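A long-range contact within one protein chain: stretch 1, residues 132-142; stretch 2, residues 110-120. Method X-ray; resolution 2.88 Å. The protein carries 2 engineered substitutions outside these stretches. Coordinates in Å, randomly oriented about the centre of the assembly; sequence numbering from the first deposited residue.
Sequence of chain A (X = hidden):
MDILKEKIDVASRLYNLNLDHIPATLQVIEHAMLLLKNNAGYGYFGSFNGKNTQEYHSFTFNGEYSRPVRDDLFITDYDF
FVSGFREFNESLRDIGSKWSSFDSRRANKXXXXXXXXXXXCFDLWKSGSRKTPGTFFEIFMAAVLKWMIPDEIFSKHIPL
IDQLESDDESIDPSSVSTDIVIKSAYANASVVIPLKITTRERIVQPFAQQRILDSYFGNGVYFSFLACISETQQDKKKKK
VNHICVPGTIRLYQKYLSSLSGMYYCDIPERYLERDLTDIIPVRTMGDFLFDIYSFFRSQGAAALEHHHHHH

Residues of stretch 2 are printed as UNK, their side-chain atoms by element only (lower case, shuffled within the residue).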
# COMPACT_ATOMS: atom_id res chain seq x y z
N THR A 132 4.24 10.53 -13.23
CA THR A 132 4.31 10.57 -14.69
C THR A 132 5.18 9.49 -15.38
O THR A 132 4.81 9.04 -16.46
CB THR A 132 4.72 11.98 -15.19
OG1 THR A 132 4.17 12.97 -14.32
CG2 THR A 132 4.22 12.22 -16.61
N PRO A 133 6.33 9.10 -14.79
CA PRO A 133 7.05 7.97 -15.36
C PRO A 133 6.23 6.68 -15.35
O PRO A 133 6.25 5.92 -16.32
CB PRO A 133 8.28 7.83 -14.46
CG PRO A 133 8.46 9.16 -13.87
CD PRO A 133 7.07 9.67 -13.64
N GLY A 134 5.50 6.44 -14.27
CA GLY A 134 4.57 5.34 -14.22
C GLY A 134 3.55 5.48 -15.34
O GLY A 134 3.22 4.51 -16.02
N THR A 135 3.06 6.71 -15.53
CA THR A 135 2.08 6.99 -16.57
C THR A 135 2.66 6.71 -17.96
O THR A 135 1.98 6.13 -18.81
CB THR A 135 1.54 8.43 -16.52
OG1 THR A 135 1.34 8.83 -15.17
CG2 THR A 135 0.21 8.51 -17.26
N PHE A 136 3.90 7.12 -18.17
CA PHE A 136 4.52 6.87 -19.45
C PHE A 136 4.73 5.36 -19.69
O PHE A 136 4.44 4.86 -20.79
CB PHE A 136 5.81 7.68 -19.65
CG PHE A 136 6.44 7.46 -20.98
CD1 PHE A 136 5.95 8.11 -22.11
CD2 PHE A 136 7.48 6.55 -21.13
CE1 PHE A 136 6.50 7.88 -23.36
CE2 PHE A 136 8.04 6.32 -22.37
CZ PHE A 136 7.55 6.99 -23.49
N PHE A 137 5.19 4.65 -18.67
CA PHE A 137 5.32 3.20 -18.75
C PHE A 137 4.05 2.53 -19.30
O PHE A 137 4.13 1.77 -20.26
CB PHE A 137 5.75 2.61 -17.40
CG PHE A 137 6.08 1.12 -17.43
CD1 PHE A 137 6.46 0.47 -18.61
CD2 PHE A 137 6.05 0.38 -16.25
CE1 PHE A 137 6.76 -0.88 -18.62
CE2 PHE A 137 6.36 -0.99 -16.25
CZ PHE A 137 6.72 -1.62 -17.44
N GLU A 138 2.89 2.83 -18.73
CA GLU A 138 1.64 2.28 -19.25
C GLU A 138 1.40 2.65 -20.72
O GLU A 138 1.14 1.77 -21.56
CB GLU A 138 0.45 2.73 -18.40
CG GLU A 138 -0.89 2.40 -19.05
CD GLU A 138 -2.08 2.82 -18.25
OE1 GLU A 138 -2.08 3.95 -17.71
OE2 GLU A 138 -3.05 2.03 -18.16
N ILE A 139 1.47 3.95 -21.02
CA ILE A 139 1.25 4.50 -22.36
C ILE A 139 2.14 3.83 -23.41
O ILE A 139 1.68 3.46 -24.50
CB ILE A 139 1.56 6.01 -22.34
CG1 ILE A 139 0.41 6.79 -21.73
CG2 ILE A 139 1.86 6.55 -23.74
CD1 ILE A 139 0.77 8.23 -21.54
N PHE A 140 3.42 3.71 -23.07
CA PHE A 140 4.41 3.09 -23.92
C PHE A 140 4.06 1.65 -24.21
O PHE A 140 4.05 1.24 -25.37
CB PHE A 140 5.78 3.14 -23.26
CG PHE A 140 6.84 2.47 -24.05
CD1 PHE A 140 7.31 3.03 -25.24
CD2 PHE A 140 7.39 1.26 -23.61
CE1 PHE A 140 8.31 2.41 -25.97
CE2 PHE A 140 8.38 0.63 -24.35
CZ PHE A 140 8.85 1.22 -25.52
N MSE A 141 3.79 0.88 -23.16
CA MSE A 141 3.49 -0.52 -23.30
C MSE A 141 2.22 -0.71 -24.09
O MSE A 141 2.12 -1.60 -24.92
CB MSE A 141 3.40 -1.20 -21.95
CG MSE A 141 4.74 -1.40 -21.29
SE MSE A 141 6.15 -2.10 -22.49
CE MSE A 141 5.29 -3.79 -22.99
N ALA A 142 1.25 0.16 -23.83
CA ALA A 142 -0.00 0.14 -24.54
C ALA A 142 0.28 0.41 -26.00
O ALA A 142 -0.34 -0.18 -26.88
CB ALA A 142 -0.95 1.17 -23.98
N UNK A 110 15.22 -2.04 -25.35
CA UNK A 110 14.47 -0.92 -25.92
C UNK A 110 13.44 -0.43 -24.90
O UNK A 110 13.42 0.75 -24.56
c UNK A 110 15.73 -0.20 -28.66
c UNK A 110 14.82 -1.39 -28.44
c UNK A 110 13.80 -1.28 -27.30
c UNK A 110 12.72 -0.27 -27.67
N UNK A 111 12.61 -1.34 -24.39
CA UNK A 111 11.61 -0.96 -23.41
C UNK A 111 12.31 -0.26 -22.24
O UNK A 111 11.90 0.83 -21.84
c UNK A 111 10.77 -2.16 -22.93
c UNK A 111 9.95 -1.80 -21.70
c UNK A 111 9.46 -4.10 -23.94
c UNK A 111 9.85 -2.63 -24.04
N UNK A 112 13.37 -0.88 -21.72
CA UNK A 112 14.13 -0.33 -20.59
C UNK A 112 14.54 1.10 -20.86
O UNK A 112 14.25 2.00 -20.07
c UNK A 112 16.28 -0.75 -16.62
o UNK A 112 18.11 0.30 -15.54
c UNK A 112 17.31 -0.08 -19.10
c UNK A 112 17.46 -0.04 -16.70
c UNK A 112 16.11 -0.78 -19.03
c UNK A 112 17.99 0.30 -17.94
c UNK A 112 15.61 -1.11 -17.78
c UNK A 112 15.37 -1.19 -20.29
N UNK A 113 15.22 1.31 -21.99
CA UNK A 113 15.72 2.60 -22.37
C UNK A 113 14.59 3.62 -22.52
O UNK A 113 14.70 4.73 -22.02
c UNK A 113 17.01 3.84 -24.20
o UNK A 113 17.70 1.67 -23.40
c UNK A 113 16.55 2.48 -23.67
N UNK A 114 13.51 3.22 -23.19
CA UNK A 114 12.41 4.15 -23.44
C UNK A 114 11.82 4.68 -22.13
O UNK A 114 11.75 5.89 -21.94
o UNK A 114 11.73 3.24 -25.60
c UNK A 114 11.31 3.48 -24.27
N UNK A 115 11.43 3.76 -21.25
CA UNK A 115 10.83 4.09 -19.95
C UNK A 115 11.83 4.78 -19.01
O UNK A 115 11.48 5.76 -18.35
c UNK A 115 10.22 2.85 -19.27
c UNK A 115 8.93 2.45 -19.95
c UNK A 115 9.97 3.10 -17.80
N UNK A 116 13.06 4.29 -18.98
CA UNK A 116 14.06 4.82 -18.05
C UNK A 116 14.61 6.15 -18.49
O UNK A 116 15.13 6.90 -17.68
c UNK A 116 14.80 2.64 -16.97
c UNK A 116 16.17 3.35 -14.46
se UNK A 116 14.34 3.17 -15.14
c UNK A 116 15.19 3.82 -17.82
N UNK A 117 14.50 6.44 -19.78
CA UNK A 117 14.93 7.73 -20.30
C UNK A 117 13.98 8.79 -19.81
O UNK A 117 14.41 9.87 -19.39
c UNK A 117 14.96 7.73 -21.82
o UNK A 117 13.65 7.59 -22.34
N UNK A 118 12.68 8.50 -19.85
CA UNK A 118 11.70 9.44 -19.34
C UNK A 118 11.83 9.57 -17.83
O UNK A 118 11.81 10.68 -17.30
c UNK A 118 10.12 9.14 -21.24
c UNK A 118 9.29 9.98 -19.07
c UNK A 118 10.28 9.06 -19.74
N UNK A 119 11.99 8.45 -17.15
CA UNK A 119 12.08 8.43 -15.69
C UNK A 119 13.25 9.28 -15.17
O UNK A 119 13.05 10.12 -14.29
c UNK A 119 12.16 6.99 -15.16
N UNK A 120 14.44 9.06 -15.71
CA UNK A 120 15.64 9.79 -15.29
C UNK A 120 15.55 11.29 -15.54
O UNK A 120 16.11 12.09 -14.78
s UNK A 120 17.31 7.61 -15.47
c UNK A 120 16.88 9.24 -15.98

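Position 110 carries four carbons, forked at the first, with one arm two carbons long. Its end leads away from stretch 1 and it makes no close contact: I110. Position 111 repeats that forked four-carbon pattern but is put to use, its two arms packing together against the F140 ring and the selenium of M141. It is I111, with CG1 3.6 Å from F140 CE2 and CG2 3.9 Å from M141 SE.

Position 112 has one carbon, then a six-carbon ring bearing an oxygen, and points away from stretch 1; this is Y112, its hydroxyl hydrogen-bonded elsewhere in the structure. Position 113, a carbon carrying one oxygen and one carbon, is out of reach: T113.

Position 114 has just one carbon and one oxygen, directed toward stretch 1, with the carbon lying over a face of the F140 ring. It is S114. Its CB sits 3.9 Å from the centroid of the F140 ring, a CH-pi contact, while OG donates to I110 O at 3.2 Å. The hydroxyl is thus satisfied within its own helix, even though S114 OG lies 3.5 Å from F140 CZ.

Position 115 shows three carbons, forked at the first, one methyl lying against the rings of F137 and F140, with the largest covered area in its stretch: V115. Its CG2 reaches F137 CD1 at 3.4 Å and F140 CD2 at 4.1 Å, so one methyl serves two rings.

Position 116 is an unbranched chain of two carbons, selenium and a carbon, pointing away from stretch 1; it is selenomethionine M116. Position 117, one carbon and one oxygen, touches nothing across the gap. This is S117, whose OG donates to S114 O at 2.6 Å.

Position 118 again has three carbons forked at the first, now directed toward stretch 1, with one methyl over the F136 ring. It is V118, and CG2 lies 3.8 Å from the centroid of the F136 ring, 18° off the normal. Position 119 has a single carbon, its CB 4.0 Å from P133 CB, where the CA atoms of the two helices come closest: A119. Position 120, a carbon and a sulfur, points away: C120.

The contact joins two nearly antiparallel helices, at 159°, whose axes approach to 9.1 Å. No hydrogen bond crosses it; packing does the work. Small residues and beta-branched aliphatics on one helix receive three phenylalanines from the other. Matched CA atoms spread from 5.1 Å at P133–A119 to 8.1 Å at M141–I111, and longer side chains fill the wider end.

Stretch 2 (110-120) IIYTSVMSVAC
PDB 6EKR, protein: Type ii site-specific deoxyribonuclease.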